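Local structure of response regulator (Xanthomonas campestris pv. campestris, 3QYY) at residues Q27-S32 / Q83-R88; V73-G78 / N110-M115. The protein probably makes cyclic di-GMP as a diguanylate cyclase, through the GGDEF domain of this chain, which binds cyclic di-GMP and magnesium. One frame throughout, in Å; residues are numbered along the deposited sequence.

Contact 1. Residues Q27-S32 / Q83-R88. With C2E (9,9'-[(2R,3R,3aS,5S,7aR,9R,10R,10aS,12S,14aR)-3,5,10,12-tetrahydroxy-5,12-dioxidooctahydro-2H,7H-difuro[3,2-d:3',2'-j][1,3,7,9,2,8]tetraoxadiphosphacyclododecine-2,9-diyl]bis(2-amino-1,9-dihydro-6H-purin-6-one)), chain F.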
loop_
_atom_site.group_PDB
_atom_site.type_symbol
_atom_site.label_atom_id
_atom_site.label_comp_id
_atom_site.label_asym_id
_atom_site.label_seq_id
_atom_site.Cartn_x
_atom_site.Cartn_y
_atom_site.Cartn_z
ATOM N N GLN B 27 -18.299 8.645 0.540
ATOM C CA GLN B 27 -19.492 9.484 0.602
ATOM C C GLN B 27 -19.193 10.901 0.124
ATOM O O GLN B 27 -20.044 11.543 -0.487
ATOM C CB GLN B 27 -20.051 9.528 2.025
ATOM C CG GLN B 27 -21.497 10.007 2.088
ATOM C CD GLN B 27 -22.090 9.899 3.477
ATOM O OE1 GLN B 27 -21.948 8.876 4.145
ATOM N NE2 GLN B 27 -22.771 10.951 3.914
ATOM N N ALA B 28 -17.985 11.387 0.406
ATOM C CA ALA B 28 -17.579 12.728 -0.015
ATOM C C ALA B 28 -17.472 12.771 -1.535
ATOM O O ALA B 28 -17.893 13.740 -2.171
ATOM C CB ALA B 28 -16.235 13.105 0.620
ATOM N N MET B 29 -16.901 11.721 -2.118
ATOM C CA MET B 29 -16.768 11.655 -3.568
ATOM C C MET B 29 -18.155 11.644 -4.205
ATOM O O MET B 29 -18.405 12.348 -5.185
ATOM C CB MET B 29 -15.998 10.396 -3.996
ATOM C CG MET B 29 -14.476 10.508 -3.900
ATOM S SD MET B 29 -13.627 9.119 -4.710
ATOM C CE MET B 29 -13.755 7.866 -3.428
ATOM N N ARG B 30 -19.056 10.842 -3.647
ATOM C CA ARG B 30 -20.414 10.752 -4.172
ATOM C C ARG B 30 -21.092 12.118 -4.142
ATOM O O ARG B 30 -21.632 12.579 -5.151
ATOM C CB ARG B 30 -21.248 9.762 -3.353
ATOM C CG ARG B 30 -22.655 9.554 -3.898
ATOM C CD ARG B 30 -23.584 8.982 -2.840
ATOM N NE ARG B 30 -23.746 9.905 -1.721
ATOM C CZ ARG B 30 -24.463 9.648 -0.631
ATOM N NH1 ARG B 30 -25.093 8.487 -0.503
ATOM N NH2 ARG B 30 -24.551 10.557 0.329
ATOM N N ASP B 31 -21.057 12.765 -2.981
ATOM C CA ASP B 31 -21.685 14.070 -2.820
ATOM C C ASP B 31 -21.070 15.141 -3.715
ATOM O O ASP B 31 -21.790 15.956 -4.292
ATOM C CB ASP B 31 -21.619 14.518 -1.357
ATOM C CG ASP B 31 -22.424 13.618 -0.433
ATOM O OD1 ASP B 31 -23.201 12.779 -0.936
ATOM O OD2 ASP B 31 -22.285 13.758 0.800
ATOM N N SER B 32 -19.744 15.142 -3.830
ATOM C CA SER B 32 -19.055 16.123 -4.662
ATOM C C SER B 32 -19.399 15.977 -6.141
ATOM O O SER B 32 -19.540 16.975 -6.849
ATOM C CB SER B 32 -17.539 16.021 -4.474
ATOM O OG SER B 32 -17.145 16.611 -3.247
ATOM N N GLN B 83 -16.048 23.881 1.339
ATOM C CA GLN B 83 -16.750 22.765 0.718
ATOM C C GLN B 83 -15.793 21.685 0.219
ATOM O O GLN B 83 -16.221 20.663 -0.318
ATOM C CB GLN B 83 -17.609 23.268 -0.442
ATOM C CG GLN B 83 -18.771 22.351 -0.759
ATOM C CD GLN B 83 -19.634 22.093 0.460
ATOM O OE1 GLN B 83 -20.161 23.025 1.072
ATOM N NE2 GLN B 83 -19.780 20.823 0.824
ATOM N N ASP B 84 -14.500 21.920 0.400
ATOM C CA ASP B 84 -13.486 20.965 -0.025
ATOM C C ASP B 84 -13.312 19.922 1.079
ATOM O O ASP B 84 -13.905 20.037 2.153
ATOM C CB ASP B 84 -12.170 21.695 -0.284
ATOM C CG ASP B 84 -12.304 22.784 -1.343
ATOM O OD1 ASP B 84 -11.409 23.645 -1.424
ATOM O OD2 ASP B 84 -13.298 22.773 -2.102
ATOM N N TRP B 85 -12.505 18.900 0.828
ATOM C CA TRP B 85 -12.313 17.883 1.848
ATOM C C TRP B 85 -11.062 17.052 1.664
ATOM O O TRP B 85 -10.495 16.989 0.574
ATOM C CB TRP B 85 -13.526 16.949 1.901
ATOM C CG TRP B 85 -13.885 16.314 0.580
ATOM C CD1 TRP B 85 -14.790 16.774 -0.332
ATOM C CD2 TRP B 85 -13.347 15.100 0.038
ATOM N NE1 TRP B 85 -14.853 15.919 -1.410
ATOM C CE2 TRP B 85 -13.979 14.884 -1.208
ATOM C CE3 TRP B 85 -12.393 14.173 0.484
ATOM C CZ2 TRP B 85 -13.689 13.773 -2.017
ATOM C CZ3 TRP B 85 -12.103 13.069 -0.322
ATOM C CH2 TRP B 85 -12.751 12.880 -1.557
ATOM N N ILE B 86 -10.623 16.430 2.755
ATOM C CA ILE B 86 -9.469 15.549 2.713
ATOM C C ILE B 86 -9.835 14.283 3.479
ATOM O O ILE B 86 -10.401 14.336 4.576
ATOM C CB ILE B 86 -8.202 16.203 3.323
ATOM C CG1 ILE B 86 -7.037 15.208 3.270
ATOM C CG2 ILE B 86 -8.476 16.663 4.761
ATOM C CD1 ILE B 86 -5.670 15.822 3.555
ATOM N N GLY B 87 -9.546 13.139 2.872
ATOM C CA GLY B 87 -9.849 11.879 3.513
ATOM C C GLY B 87 -8.659 10.947 3.469
ATOM O O GLY B 87 -7.757 11.110 2.647
ATOM N N ARG B 88 -8.658 9.968 4.363
ATOM C CA ARG B 88 -7.588 8.987 4.426
ATOM C C ARG B 88 -8.154 7.680 3.872
ATOM O O ARG B 88 -9.041 7.071 4.473
ATOM C CB ARG B 88 -7.136 8.800 5.878
ATOM C CG ARG B 88 -5.892 7.941 6.043
ATOM C CD ARG B 88 -5.509 7.796 7.511
ATOM N NE ARG B 88 -4.335 6.943 7.672
ATOM C CZ ARG B 88 -3.856 6.530 8.840
ATOM N NH1 ARG B 88 -4.449 6.892 9.972
ATOM N NH2 ARG B 88 -2.785 5.748 8.872
HETATM P P1 C2E F . 4.409 -0.971 6.469
HETATM O O2P C2E F . 3.819 -0.912 7.856
HETATM O O1P C2E F . 5.586 -1.887 6.309
HETATM O "O5'" C2E F . 3.332 -1.430 5.415
HETATM C "C5'" C2E F . 3.698 -1.545 4.024
HETATM C "C4'" C2E F . 2.448 -1.966 3.268
HETATM O "O4'" C2E F . 1.798 -3.118 3.765
HETATM C "C3'" C2E F . 1.386 -0.872 3.269
HETATM O "O3'" C2E F . 1.661 0.123 2.271
HETATM C "C2'" C2E F . 0.144 -1.684 3.054
HETATM O "O2'" C2E F . -0.076 -1.811 1.640
HETATM C "C1'" C2E F . 0.380 -3.044 3.699
HETATM N N9 C2E F . -0.168 -3.052 5.074
HETATM C C8 C2E F . 0.535 -3.086 6.230
HETATM N N7 C2E F . -0.279 -3.096 7.304
HETATM C C5 C2E F . -1.527 -3.075 6.843
HETATM C C6 C2E F . -2.885 -3.085 7.443
HETATM O O6 C2E F . -3.028 -3.122 8.692
HETATM N N1 C2E F . -3.959 -3.063 6.615
HETATM C C2 C2E F . -3.834 -3.030 5.259
HETATM N N2 C2E F . -4.939 -3.012 4.491
HETATM N N3 C2E F . -2.606 -3.018 4.638
HETATM C C4 C2E F . -1.450 -3.041 5.372
HETATM P P11 C2E F . 1.206 1.605 2.706
HETATM O O21 C2E F . -0.241 1.599 3.067
HETATM O O11 C2E F . 1.522 2.453 1.524
HETATM O O5A C2E F . 2.064 2.085 3.944
HETATM C C5A C2E F . 3.479 2.190 3.797
HETATM C C4A C2E F . 4.104 2.609 5.097
HETATM O O4A C2E F . 3.555 3.828 5.671
HETATM C C3A C2E F . 3.975 1.550 6.187
HETATM O O3A C2E F . 4.951 0.495 6.041
HETATM C C2A C2E F . 4.155 2.371 7.424
HETATM O O2A C2E F . 5.562 2.429 7.724
HETATM C C1A C2E F . 3.591 3.747 7.109
HETATM N N91 C2E F . 2.252 3.921 7.739
HETATM C C81 C2E F . 1.028 3.649 7.219
HETATM N N71 C2E F . 0.042 3.944 8.099
HETATM C C51 C2E F . 0.628 4.415 9.211
HETATM C C61 C2E F . 0.195 4.923 10.545
HETATM O O61 C2E F . -1.012 4.989 10.867
HETATM N N11 C2E F . 1.151 5.319 11.422
HETATM C C21 C2E F . 2.491 5.272 11.132
HETATM N N21 C2E F . 3.386 5.683 12.062
HETATM N N31 C2E F . 2.953 4.822 9.930
HETATM C C41 C2E F . 2.083 4.391 8.956
#

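Contact 2. Residues V73-G78 / N110-M115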
loop_
_atom_site.group_PDB
_atom_site.type_symbol
_atom_site.label_atom_id
_atom_site.label_comp_id
_atom_site.label_asym_id
_atom_site.label_seq_id
_atom_site.Cartn_x
_atom_site.Cartn_y
_atom_site.Cartn_z
ATOM N N VAL B 73 -2.424 16.242 7.250
ATOM C CA VAL B 73 -3.840 16.581 7.241
ATOM C C VAL B 73 -4.076 17.958 7.860
ATOM O O VAL B 73 -4.897 18.737 7.371
ATOM C CB VAL B 73 -4.662 15.514 8.003
ATOM C CG1 VAL B 73 -6.115 15.943 8.115
ATOM C CG2 VAL B 73 -4.568 14.179 7.268
ATOM N N GLU B 74 -3.343 18.258 8.927
ATOM C CA GLU B 74 -3.478 19.549 9.596
ATOM C C GLU B 74 -3.181 20.685 8.616
ATOM O O GLU B 74 -3.945 21.644 8.515
ATOM C CB GLU B 74 -2.516 19.641 10.784
ATOM C CG GLU B 74 -2.720 20.872 11.648
ATOM C CD GLU B 74 -1.637 21.042 12.698
ATOM O OE1 GLU B 74 -1.807 21.899 13.592
ATOM O OE2 GLU B 74 -0.612 20.327 12.626
ATOM N N SER B 75 -2.073 20.571 7.893
ATOM C CA SER B 75 -1.687 21.601 6.934
ATOM C C SER B 75 -2.679 21.708 5.777
ATOM O O SER B 75 -2.889 22.794 5.232
ATOM C CB SER B 75 -0.277 21.329 6.400
ATOM O OG SER B 75 -0.187 20.058 5.779
ATOM N N ALA B 76 -3.289 20.587 5.406
ATOM C CA ALA B 76 -4.265 20.583 4.323
ATOM C C ALA B 76 -5.468 21.438 4.722
ATOM O O ALA B 76 -5.920 22.290 3.954
ATOM C CB ALA B 76 -4.712 19.159 4.021
ATOM N N TYR B 77 -5.985 21.204 5.925
ATOM C CA TYR B 77 -7.126 21.967 6.419
ATOM C C TYR B 77 -6.790 23.457 6.456
ATOM O O TYR B 77 -7.679 24.303 6.567
ATOM C CB TYR B 77 -7.527 21.492 7.822
ATOM C CG TYR B 77 -8.395 20.253 7.834
ATOM C CD1 TYR B 77 -9.631 20.241 7.187
ATOM C CD2 TYR B 77 -7.993 19.099 8.508
ATOM C CE1 TYR B 77 -10.448 19.111 7.212
ATOM C CE2 TYR B 77 -8.805 17.963 8.539
ATOM C CZ TYR B 77 -10.029 17.977 7.891
ATOM O OH TYR B 77 -10.837 16.866 7.927
ATOM N N GLY B 78 -5.502 23.767 6.348
ATOM C CA GLY B 78 -5.061 25.151 6.370
ATOM C C GLY B 78 -5.329 25.918 5.088
ATOM O O GLY B 78 -5.248 27.148 5.074
ATOM N N ASN B 110 0.118 21.764 -5.479
ATOM C CA ASN B 110 1.565 21.736 -5.687
ATOM C C ASN B 110 2.296 22.663 -4.727
ATOM O O ASN B 110 3.388 22.348 -4.256
ATOM C CB ASN B 110 1.912 22.120 -7.127
ATOM C CG ASN B 110 1.520 21.053 -8.126
ATOM O OD1 ASN B 110 0.337 20.809 -8.359
ATOM N ND2 ASN B 110 2.517 20.402 -8.717
ATOM N N GLN B 111 1.692 23.812 -4.446
ATOM C CA GLN B 111 2.282 24.784 -3.534
ATOM C C GLN B 111 2.351 24.176 -2.135
ATOM O O GLN B 111 3.320 24.374 -1.400
ATOM C CB GLN B 111 1.435 26.062 -3.529
ATOM C CG GLN B 111 1.919 27.163 -2.596
ATOM C CD GLN B 111 1.468 26.961 -1.162
ATOM O OE1 GLN B 111 0.269 26.920 -0.878
ATOM N NE2 GLN B 111 2.425 26.838 -0.251
ATOM N N TRP B 112 1.318 23.421 -1.783
ATOM C CA TRP B 112 1.240 22.770 -0.483
ATOM C C TRP B 112 2.257 21.638 -0.358
ATOM O O TRP B 112 2.905 21.493 0.678
ATOM C CB TRP B 112 -0.177 22.234 -0.271
ATOM C CG TRP B 112 -0.335 21.329 0.908
ATOM C CD1 TRP B 112 -0.053 21.615 2.213
ATOM C CD2 TRP B 112 -0.857 19.995 0.893
ATOM N NE1 TRP B 112 -0.371 20.543 3.013
ATOM C CE2 TRP B 112 -0.866 19.536 2.229
ATOM C CE3 TRP B 112 -1.319 19.145 -0.120
ATOM C CZ2 TRP B 112 -1.322 18.262 2.579
ATOM C CZ3 TRP B 112 -1.775 17.876 0.229
ATOM C CH2 TRP B 112 -1.773 17.449 1.568
ATOM N N LEU B 113 2.392 20.844 -1.417
ATOM C CA LEU B 113 3.325 19.722 -1.424
ATOM C C LEU B 113 4.769 20.208 -1.437
ATOM O O LEU B 113 5.663 19.545 -0.910
ATOM C CB LEU B 113 3.062 18.823 -2.634
ATOM C CG LEU B 113 1.712 18.098 -2.633
ATOM C CD1 LEU B 113 1.541 17.335 -3.935
ATOM C CD2 LEU B 113 1.633 17.157 -1.433
ATOM N N SER B 114 4.997 21.367 -2.048
ATOM C CA SER B 114 6.336 21.941 -2.098
ATOM C C SER B 114 6.720 22.333 -0.678
ATOM O O SER B 114 7.843 22.107 -0.235
ATOM C CB SER B 114 6.357 23.178 -2.997
ATOM O OG SER B 114 6.034 22.841 -4.333
ATOM N N MET B 115 5.763 22.917 0.033
ATOM C CA MET B 115 5.968 23.345 1.408
ATOM C C MET B 115 6.333 22.164 2.309
ATOM O O MET B 115 7.176 22.289 3.200
ATOM C CB MET B 115 4.697 24.034 1.918
ATOM C CG MET B 115 4.735 24.477 3.374
ATOM S SD MET B 115 4.561 23.107 4.536
ATOM C CE MET B 115 2.778 22.891 4.531
#

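Contact 1. Residues Q27-S32 / Q83-R88
The methyl of Ala-28 makes a CH-pi contact over the face of Trp-85: Ala-28 CB lies 3.6 Å from the centroid of the five-membered ring. The closest pair is Ala-28 CB and Trp-85 CE2, at 3.4 Å. Met-29 adds an oblique contact near the far end of the six-membered ring, where its CG comes within 3.8 Å of Trp-85 CH2. Ser-32 OG lies at the edge of the indole, in the ring plane. Trp-85 NE1 donates to Ser-32 OG over 3.0 Å, with an N-H...O angle of 156°. The place of that hydroxyl is less sure; if it is right, the indole N-H has its acceptor on the helix that also covers the ring. CG of Trp-85 stands between the backbone N and the carbonyl carbon (chi1 55°), which directs the indole to helix 22-38.

Further along the strand, the extended chain of Arg-88 reaches the ligand pocket at the active site, just before the GGDEF sequence (Gly-90 to Phe-94). O61 of a guanine of cyclic di-GMP lies at the edge of the guanidinium, near its plane; Arg-88 NH2, which donates to O61 over 2.8 Å, stands out of the guanine plane. A salt bridge to Asp-14 and a hydrogen bond to Gly-91 O hold the other guanidinium nitrogens, so its rotation is fixed. Lys-54, Asn-57 and Asp-66 also bind this ligand, as do Arg-22 and Trp-89 of the second subunit.

The axis of helix segment 27-32 runs roughly antiparallel to that of strand 85-88 (148°), with a closest approach of 10.0 Å. The strand is at the margin of the sheet within this chain, beside strand 93-98, whose Leu-95 also touches the indole. Ile-86 points away from helix 22-38 and packs on helix 62-77.

Contact 2. Residues V73-G78 / N110-M115
Trp-112 holds CG anti to its backbone N (chi1 169°), and the indole extends to helix 62-77. Ser-75 turns OG between its own backbone N and carbonyl carbon, to where the indole N-H arrives. Trp-112 NE1 donates to Ser-75 OG over 2.8 Å, nearly straight at 167°. The hydroxyl lies in the ring plane, at the edge. Ser-75 OG is also within hydrogen-bonding reach of the carbonyl oxygens of Arg-71 and Leu-72, which would have to share its one proton. It is thus tied to its own helix while accepting from the other.

Ala-76 covers part of one indole face. Its CA sits 3.8 Å above the ring plane of Trp-112, offset toward the rim, and its CB touches Trp-112 CZ2 at 3.8 Å. Met-115 bends at chi2 and chi3 and brings CE to 3.9 Å from Ser-75 CB, on the exposed side of the contact.

The axes of segments 73-77 and 110-115 cross at 141°, 11.1 Å apart at closest approach. This pairs the C-terminal end of helix 62-77 with helix 102-116. Trp-112 also meets the ring of Trp-79 and touches Ile-96 of strand 93-98, while Ala-76 rests on Ile-86 of strand 85-90.

In the fold
From the N terminus, helix 22-38 supplies the first half of contact 1. The chain then passes through strand 44-50 and helix 53-60, and helix 62-77 supplies the first half of contact 2. Strand 85-90 next closes contact 1, with 50 residues between its segments. After strand 93-98, helix 102-116 closes contact 2 across 31 residues. The two closures therefore cross rather than nest. Their centres are about 17 Å apart, yet they meet directly where Ile-86 CD1 packs on Ala-76 CB at 3.5 Å. Strand 85-90 thus lies between helices 22-38 and 62-77, and contact 2 joins helix 102-116 to this group within the GGDEF domain.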